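Local coordinates for protein CS6 fimbrial subunit B, CS6 fimbrial subunit A (Escherichia coli, PDB 4B9G) that probably forms, as CS6 fimbrial subunit B, part of the CS6 surface fimbriae, through which enterotoxigenic Escherichia coli is thought to colonise its host, at residues N35-Y39 with M80-R85; S88-F93 with S108-S112. All coordinates share one frame; numbering follows the deposited sequence.

Contact 1. Residues N35-Y39 with M80-R85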
ATOM      1  N   ASN A  35     -14.449  -2.021  -1.035  1.00 11.67           N
ATOM      2  CA  ASN A  35     -13.672  -3.047  -1.714  1.00 12.19           C
ATOM      3  C   ASN A  35     -13.080  -2.601  -3.049  1.00 11.56           C
ATOM      4  O   ASN A  35     -12.401  -3.388  -3.708  1.00 15.54           O
ATOM      5  CB  ASN A  35     -14.512  -4.324  -1.911  1.00 17.27           C
ATOM      6  CG  ASN A  35     -13.691  -5.600  -1.814  1.00 21.40           C
ATOM      7  OD1 ASN A  35     -12.769  -5.694  -1.002  1.00 26.57           O
ATOM      8  ND2 ASN A  35     -14.026  -6.593  -2.641  1.00 27.00           N
ATOM      9  N   SER A  36     -13.251  -1.377  -3.475  1.00  9.92           N
ATOM     10  CA  SER A  36     -12.662  -0.792  -4.654  1.00 10.75           C
ATOM     11  C   SER A  36     -11.173  -0.613  -4.515  1.00  7.80           C
ATOM     12  O   SER A  36     -10.682  -0.336  -3.427  1.00  8.30           O
ATOM     13  CB  SER A  36     -13.291   0.521  -5.073  1.00 17.91           C
ATOM     14  OG  SER A  36     -14.638   0.473  -5.280  1.00 22.78           O
ATOM     15  N   GLN A  37     -10.474  -0.781  -5.634  1.00  6.80           N
ATOM     16  CA  GLN A  37      -9.048  -0.569  -5.648  1.00  6.66           C
ATOM     17  C   GLN A  37      -8.736   0.904  -5.857  1.00  6.29           C
ATOM     18  O   GLN A  37      -9.158   1.525  -6.839  1.00  9.08           O
ATOM     19  CB  GLN A  37      -8.387  -1.384  -6.765  1.00  8.76           C
ATOM     20  CG  GLN A  37      -8.525  -2.877  -6.612  1.00 10.62           C
ATOM     21  CD  GLN A  37      -8.020  -3.599  -7.837  1.00 15.81           C
ATOM     22  OE1 GLN A  37      -6.841  -3.552  -8.152  1.00 16.11           O
ATOM     23  NE2 GLN A  37      -8.919  -4.240  -8.555  1.00 18.70           N
ATOM     24  N   LEU A  38      -7.958   1.490  -4.947  1.00  5.14           N
ATOM     25  CA  LEU A  38      -7.584   2.905  -5.017  1.00  5.37           C
ATOM     26  C   LEU A  38      -6.283   3.123  -5.794  1.00  5.41           C
ATOM     27  O   LEU A  38      -6.132   4.150  -6.477  1.00  6.18           O
ATOM     28  CB  LEU A  38      -7.471   3.483  -3.626  1.00  5.89           C
ATOM     29  CG  LEU A  38      -8.732   3.373  -2.766  1.00  6.04           C
ATOM     30  CD1 LEU A  38      -8.496   4.005  -1.384  1.00  7.71           C
ATOM     31  CD2 LEU A  38      -9.955   3.982  -3.450  1.00  7.64           C
ATOM     32  N   TYR A  39      -5.351   2.192  -5.658  1.00  5.33           N
ATOM     33  CA  TYR A  39      -4.108   2.162  -6.415  1.00  5.51           C
ATOM     34  C   TYR A  39      -3.589   0.730  -6.368  1.00  5.12           C
ATOM     35  O   TYR A  39      -4.038  -0.071  -5.534  1.00  5.48           O
ATOM     36  CB  TYR A  39      -3.080   3.186  -5.906  1.00  5.72           C
ATOM     37  CG  TYR A  39      -2.508   2.971  -4.520  1.00  5.46           C
ATOM     38  CD1 TYR A  39      -1.449   2.105  -4.311  1.00  5.70           C
ATOM     39  CD2 TYR A  39      -3.006   3.663  -3.425  1.00  5.49           C
ATOM     40  CE1 TYR A  39      -0.878   1.950  -3.045  1.00  6.39           C
ATOM     41  CE2 TYR A  39      -2.453   3.512  -2.152  1.00  5.72           C
ATOM     42  CZ  TYR A  39      -1.375   2.663  -1.969  1.00  5.75           C
ATOM     43  OH  TYR A  39      -0.768   2.495  -0.747  1.00  5.96           O
ATOM     44  N   MET A  80      -9.809   8.842   2.712  1.00  7.26           N
ATOM     45  CA  MET A  80     -10.206   7.474   2.392  1.00  7.24           C
ATOM     46  C   MET A  80      -9.333   6.514   3.183  1.00  6.96           C
ATOM     47  O   MET A  80      -8.110   6.609   3.136  1.00  9.10           O
ATOM     48  CB  MET A  80     -10.015   7.217   0.897  1.00  7.09           C
ATOM     49  CG  MET A  80     -10.804   8.160   0.005  1.00  7.25           C
ATOM     50  SD  MET A  80     -10.433   7.813  -1.715  1.00  9.71           S
ATOM     51  CE  MET A  80     -11.498   8.999  -2.543  1.00  8.68           C
ATOM     52  N   ASN A  81      -9.965   5.563   3.861  1.00  6.80           N
ATOM     53  CA  ASN A  81      -9.276   4.496   4.560  1.00  6.87           C
ATOM     54  C   ASN A  81      -9.079   3.278   3.656  1.00  6.26           C
ATOM     55  O   ASN A  81      -9.960   2.954   2.855  1.00  7.01           O
ATOM     56  CB  ASN A  81     -10.098   4.045   5.766  1.00  8.05           C
ATOM     57  CG  ASN A  81     -10.286   5.122   6.795  1.00 10.00           C
ATOM     58  OD1 ASN A  81      -9.411   5.932   7.021  1.00 12.76           O
ATOM     59  ND2 ASN A  81     -11.446   5.127   7.429  1.00 13.53           N
ATOM     60  N   TYR A  82      -7.954   2.576   3.805  1.00  6.31           N
ATOM     61  CA  TYR A  82      -7.695   1.412   2.970  1.00  5.91           C
ATOM     62  C   TYR A  82      -6.712   0.462   3.638  1.00  6.03           C
ATOM     63  O   TYR A  82      -5.987   0.852   4.547  1.00  6.37           O
ATOM     64  CB  TYR A  82      -7.155   1.823   1.590  1.00  5.79           C
ATOM     65  CG  TYR A  82      -5.739   2.344   1.605  1.00  6.06           C
ATOM     66  CD1 TYR A  82      -5.448   3.674   1.890  1.00  6.37           C
ATOM     67  CD2 TYR A  82      -4.674   1.497   1.321  1.00  6.18           C
ATOM     68  CE1 TYR A  82      -4.145   4.139   1.889  1.00  6.39           C
ATOM     69  CE2 TYR A  82      -3.368   1.957   1.298  1.00  5.70           C
ATOM     70  CZ  TYR A  82      -3.105   3.276   1.579  1.00  6.04           C
ATOM     71  OH  TYR A  82      -1.794   3.726   1.508  1.00  7.03           O
ATOM     72  N   TYR A  83      -6.661  -0.772   3.134  1.00  5.99           N
ATOM     73  CA  TYR A  83      -5.625  -1.723   3.514  1.00  6.08           C
ATOM     74  C   TYR A  83      -4.977  -2.302   2.248  1.00  5.47           C
ATOM     75  O   TYR A  83      -5.526  -2.203   1.137  1.00  5.78           O
ATOM     76  CB  TYR A  83      -6.168  -2.869   4.384  1.00  7.58           C
ATOM     77  CG  TYR A  83      -7.166  -3.755   3.712  1.00  7.58           C
ATOM     78  CD1 TYR A  83      -6.768  -4.862   2.978  1.00  8.59           C
ATOM     79  CD2 TYR A  83      -8.526  -3.459   3.796  1.00 10.28           C
ATOM     80  CE1 TYR A  83      -7.723  -5.668   2.363  1.00 11.29           C
ATOM     81  CE2 TYR A  83      -9.473  -4.252   3.194  1.00 11.29           C
ATOM     82  CZ  TYR A  83      -9.074  -5.348   2.478  1.00 10.90           C
ATOM     83  OH  TYR A  83     -10.004  -6.174   1.891  1.00 14.25           O
ATOM     84  N   ILE A  84      -3.817  -2.926   2.418  1.00  4.83           N
ATOM     85  CA  ILE A  84      -3.085  -3.548   1.316  1.00  5.10           C
ATOM     86  C   ILE A  84      -3.381  -5.056   1.229  1.00  5.08           C
ATOM     87  O   ILE A  84      -3.240  -5.792   2.221  1.00  5.38           O
ATOM     88  CB  ILE A  84      -1.549  -3.330   1.499  1.00  5.07           C
ATOM     89  CG1 ILE A  84      -1.219  -1.837   1.376  1.00  6.16           C
ATOM     90  CG2 ILE A  84      -0.747  -4.187   0.521  1.00  5.52           C
ATOM     91  CD1 ILE A  84      -1.295  -1.251  -0.031  1.00  7.35           C
ATOM     92  N   ARG A  85      -3.776  -5.508   0.040  1.00  5.11           N
ATOM     93  CA  ARG A  85      -4.035  -6.910  -0.285  1.00  5.60           C
ATOM     94  C   ARG A  85      -2.976  -7.373  -1.299  1.00  5.52           C
ATOM     95  O   ARG A  85      -2.692  -6.653  -2.270  1.00  5.89           O
ATOM     96  CB  ARG A  85      -5.431  -7.033  -0.910  1.00  6.54           C
ATOM     97  CG  ARG A  85      -5.861  -8.455  -1.185  1.00  8.09           C
ATOM     98  CD  ARG A  85      -7.261  -8.541  -1.785  1.00  9.59           C
ATOM     99  NE  ARG A  85      -7.263  -8.068  -3.165  1.00  8.33           N
ATOM    100  CZ  ARG A  85      -8.290  -7.478  -3.776  1.00 11.30           C
ATOM    101  NH1 ARG A  85      -9.439  -7.265  -3.160  1.00 12.20           N
ATOM    102  NH2 ARG A  85      -8.141  -7.075  -5.022  1.00 12.05           N
TER
HETATM  103  O   HOH W   1     -12.650  -5.530   1.864  1.00 24.46           O
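Leu38 and Tyr39 meet Met80, Tyr82 and Ile84 in a side-chain contact, apolar round Leu38, aromatic at the tyrosine pair and polar at Asn35, inside the CssB part of this engineered fusion. It belongs to the interior of the Ig-like beta fold expected of a chaperone-usher pilin. Strands 37-44 and 79-88 both pair with strand 108-119 but not with each other; the end-to-end directions of 35-39 and 80-85 are 91° apart, and the chain turns a corner at Leu38. Val156 of strand 145-160, nearly all of it the grafted CssA donor strand, packs against both Tyr39 and Tyr82.

At the centre, Tyr39 turns an edge toward the face of Tyr82 in an offset edge-to-face stack, the two ring centroids 5.4 Å apart and planes at 73°. The hydroxyls are joined as well, Tyr39 OH to Tyr82 OH at 2.8 Å, with the Tyr82 oxygen in the plane of the Tyr39 ring. Tyr39 carries its CG between the backbone N and the carbonyl carbon (chi1 66°), which swings the ring toward strand 79-88. Ile84 CD1 sits 3.9 Å from Tyr39 OH. On the other flank Leu38 places CD1 3.9 Å from Tyr82 CB and 4.2 Å from Met80 CB.

At the Asn35 end the Arg85 guanidinium turns an edge to Asn35 OD1, with NH1 4.3 Å from it, too far for a bond, while Asp87 OD1 holds NE in a salt bridge. One water donates to Asn35 OD1 at 2.9 Å and bonds Tyr83 OH at 2.7 Å, in the plane of the Tyr83 ring.

Contact 2. Residues S88-F93 with S108-S112; sequences SGAGKF and SYTFS
Ser88 and Thr110 face each other as an antiparallel hydrogen-bonded pair, and two backbone bonds tie them: Ser88 N to Thr110 O at 3.3 Å and Thr110 N to Ser88 O at 3.2 Å. On the sheet face that carries both side chains, the hydroxyls add a third bond, Ser88 OG to Thr110 OG1 at 2.7 Å; chi1 of 69° and 64° sets each oxygen between its own backbone N and carbonyl carbon, on the side where the other hydroxyl lies.

Tyr109 reaches alongside the outgoing loop with a side-chain-to-backbone bond. Its OH donates to Ala90 O at 2.6 Å, in the carbonyl plane and on a lone pair, and also bonds the backbone N of Lys104. This is where strand 79-88 of what is probably an Ig-like pilin fold, in the CssB part, stops running beside strand 108-119 and its chain peels off into a loop. A water accepts from Ala90 N at 2.9 Å and donates weakly to Tyr109 OH.

Two ring contacts remain. Gly89, with no side chain, lays its CA over one face of Tyr109, a CH-pi contact 3.8 Å from the ring centroid. Farther on, Phe93 comes back toward the strand and offers its face to the edge of Phe111, centroids of the Phe93 and Phe111 rings 5.6 Å apart and planes at 75°; Ile54 of strand 51-56 touches both rings.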
ATOM      1  N   SER A  88      -0.687 -11.061  -6.274  1.00  5.84           N
ATOM      2  CA  SER A  88       0.102 -12.117  -6.917  1.00  5.99           C
ATOM      3  C   SER A  88       1.477 -12.188  -6.280  1.00  6.30           C
ATOM      4  O   SER A  88       1.961 -11.223  -5.691  1.00  7.04           O
ATOM      5  CB  SER A  88       0.235 -11.926  -8.427  1.00  7.12           C
ATOM      6  OG  SER A  88       1.042 -10.800  -8.690  1.00  9.03           O
ATOM      7  N   GLY A  89       2.101 -13.354  -6.423  1.00  6.25           N
ATOM      8  CA  GLY A  89       3.435 -13.627  -5.907  1.00  7.44           C
ATOM      9  C   GLY A  89       3.390 -14.542  -4.689  1.00  7.25           C
ATOM     10  O   GLY A  89       2.568 -14.344  -3.794  1.00  8.35           O
ATOM     11  N   ALA A  90       4.253 -15.545  -4.615  1.00  8.18           N
ATOM     12  CA  ALA A  90       4.157 -16.560  -3.565  1.00  9.78           C
ATOM     13  C   ALA A  90       4.585 -16.057  -2.185  1.00  8.47           C
ATOM     14  O   ALA A  90       5.603 -15.365  -2.052  1.00 10.93           O
ATOM     15  CB  ALA A  90       4.996 -17.766  -3.943  1.00 11.56           C
ATOM     16  N   GLY A  91       3.837 -16.432  -1.152  1.00  9.14           N
ATOM     17  CA  GLY A  91       4.259 -16.169   0.211  1.00  9.21           C
ATOM     18  C   GLY A  91       3.116 -15.905   1.177  1.00  9.65           C
ATOM     19  O   GLY A  91       1.997 -15.601   0.764  1.00 13.01           O
ATOM     20  N   LYS A  92       3.447 -15.960   2.468  1.00 10.43           N
ATOM     21  CA  LYS A  92       2.502 -15.900   3.568  1.00 12.73           C
ATOM     22  C   LYS A  92       2.244 -14.448   4.001  1.00 13.49           C
ATOM     23  O   LYS A  92       2.735 -14.006   5.055  1.00 14.63           O
ATOM     24  CB  LYS A  92       3.023 -16.740   4.754  1.00 12.49           C
ATOM     25  CG  LYS A  92       3.166 -18.224   4.402  1.00 15.68           C
ATOM     26  CD  LYS A  92       3.807 -19.097   5.501  1.00 19.95           C
ATOM     27  CE  LYS A  92       3.980 -20.545   5.006  1.00 26.60           C
ATOM     28  NZ  LYS A  92       4.640 -21.435   5.981  1.00 35.12           N
ATOM     29  N   PHE A  93       1.437 -13.741   3.193  1.00 14.28           N
ATOM     30  CA  PHE A  93       0.982 -12.355   3.479  1.00 11.64           C
ATOM     31  C   PHE A  93      -0.523 -12.330   3.794  1.00 13.57           C
ATOM     32  O   PHE A  93      -1.348 -12.685   2.957  1.00 19.89           O
ATOM     33  CB  PHE A  93       1.261 -11.428   2.272  1.00 11.35           C
ATOM     34  CG  PHE A  93       0.940  -9.953   2.511  1.00  8.09           C
ATOM     35  CD1 PHE A  93       1.868  -9.103   3.080  1.00  7.97           C
ATOM     36  CD2 PHE A  93      -0.275  -9.422   2.132  1.00  9.63           C
ATOM     37  CE1 PHE A  93       1.576  -7.771   3.290  1.00  9.66           C
ATOM     38  CE2 PHE A  93      -0.566  -8.091   2.332  1.00 11.49           C
ATOM     39  CZ  PHE A  93       0.354  -7.257   2.897  1.00 10.02           C
ATOM     40  N   SER A 108       7.867 -11.671  -9.469  1.00 15.61           N
ATOM     41  CA  SER A 108       7.083 -10.438  -9.388  1.00 14.13           C
ATOM     42  C   SER A 108       5.906 -10.560  -8.406  1.00 11.52           C
ATOM     43  O   SER A 108       5.293 -11.621  -8.273  1.00 14.91           O
ATOM     44  CB  SER A 108       6.577 -10.057 -10.779  1.00 17.97           C
ATOM     45  OG  SER A 108       7.618  -9.516 -11.582  1.00 28.85           O
ATOM     46  N   TYR A 109       5.609  -9.450  -7.735  1.00  9.16           N
ATOM     47  CA  TYR A 109       4.518  -9.350  -6.767  1.00  7.75           C
ATOM     48  C   TYR A 109       3.636  -8.162  -7.127  1.00  7.73           C
ATOM     49  O   TYR A 109       4.117  -7.108  -7.573  1.00  9.16           O
ATOM     50  CB  TYR A 109       5.072  -9.157  -5.331  1.00  6.93           C
ATOM     51  CG  TYR A 109       5.701 -10.405  -4.789  1.00  7.00           C
ATOM     52  CD1 TYR A 109       6.923 -10.851  -5.271  1.00  7.90           C
ATOM     53  CD2 TYR A 109       5.026 -11.209  -3.873  1.00  6.80           C
ATOM     54  CE1 TYR A 109       7.477 -12.043  -4.824  1.00  8.03           C
ATOM     55  CE2 TYR A 109       5.577 -12.417  -3.431  1.00  7.98           C
ATOM     56  CZ  TYR A 109       6.792 -12.839  -3.934  1.00  7.72           C
ATOM     57  OH  TYR A 109       7.346 -14.033  -3.535  1.00  8.29           O
ATOM     58  N   THR A 110       2.335  -8.322  -6.927  1.00  5.98           N
ATOM     59  CA  THR A 110       1.404  -7.224  -7.080  1.00  5.75           C
ATOM     60  C   THR A 110       0.539  -7.118  -5.843  1.00  4.91           C
ATOM     61  O   THR A 110       0.240  -8.120  -5.187  1.00  5.62           O
ATOM     62  CB  THR A 110       0.519  -7.346  -8.331  1.00  7.13           C
ATOM     63  OG1 THR A 110      -0.314  -8.494  -8.211  1.00  8.07           O
ATOM     64  CG2 THR A 110       1.371  -7.413  -9.608  1.00  8.40           C
ATOM     65  N   PHE A 111       0.154  -5.887  -5.524  1.00  4.96           N
ATOM     66  CA  PHE A 111      -0.674  -5.574  -4.370  1.00  5.31           C
ATOM     67  C   PHE A 111      -1.696  -4.521  -4.782  1.00  5.06           C
ATOM     68  O   PHE A 111      -1.480  -3.774  -5.756  1.00  6.33           O
ATOM     69  CB  PHE A 111       0.162  -5.023  -3.199  1.00  5.76           C
ATOM     70  CG  PHE A 111       1.290  -5.931  -2.748  1.00  5.72           C
ATOM     71  CD1 PHE A 111       2.510  -5.941  -3.417  1.00  6.01           C
ATOM     72  CD2 PHE A 111       1.139  -6.753  -1.627  1.00  5.93           C
ATOM     73  CE1 PHE A 111       3.533  -6.754  -3.001  1.00  7.53           C
ATOM     74  CE2 PHE A 111       2.175  -7.577  -1.200  1.00  7.15           C
ATOM     75  CZ  PHE A 111       3.374  -7.573  -1.877  1.00  7.44           C
ATOM     76  N   SER A 112      -2.790  -4.386  -4.099  1.00  5.71           N
ATOM     77  CA  SER A 112      -3.846  -3.475  -4.250  1.00  5.76           C
ATOM     78  C   SER A 112      -4.184  -2.761  -2.929  1.00  4.62           C
ATOM     79  O   SER A 112      -4.207  -3.399  -1.873  1.00  5.65           O
ATOM     80  CB  SER A 112      -5.058  -4.122  -4.901  1.00  7.64           C
ATOM     81  OG  SER A 112      -5.412  -5.119  -4.104  1.00 14.36           O
TER
HETATM   82  O   HOH W   2       6.527 -15.690  -6.431  1.00 17.67           O

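Overall arrangement
Contact 1 closes before contact 2 opens along the chain, and their centres lie about 15 Å apart within the CssB part. Strand 108-119 joins them: it pairs with 37-44 and with 79-88, so contact 1 brings together side chains of its two neighbours, while contact 2 marks where 79-88 leaves it. The segments also touch directly, with a probable hydrogen bond from Arg85 N to Ser112 O at 2.9 Å, and Phe93 CE2 packs near Ile84 O. Strand 145-160, nearly all of it the fused CssA donor strand, completes the fold beside contact 1, consistent with a pilin that needs a neighbour's strand.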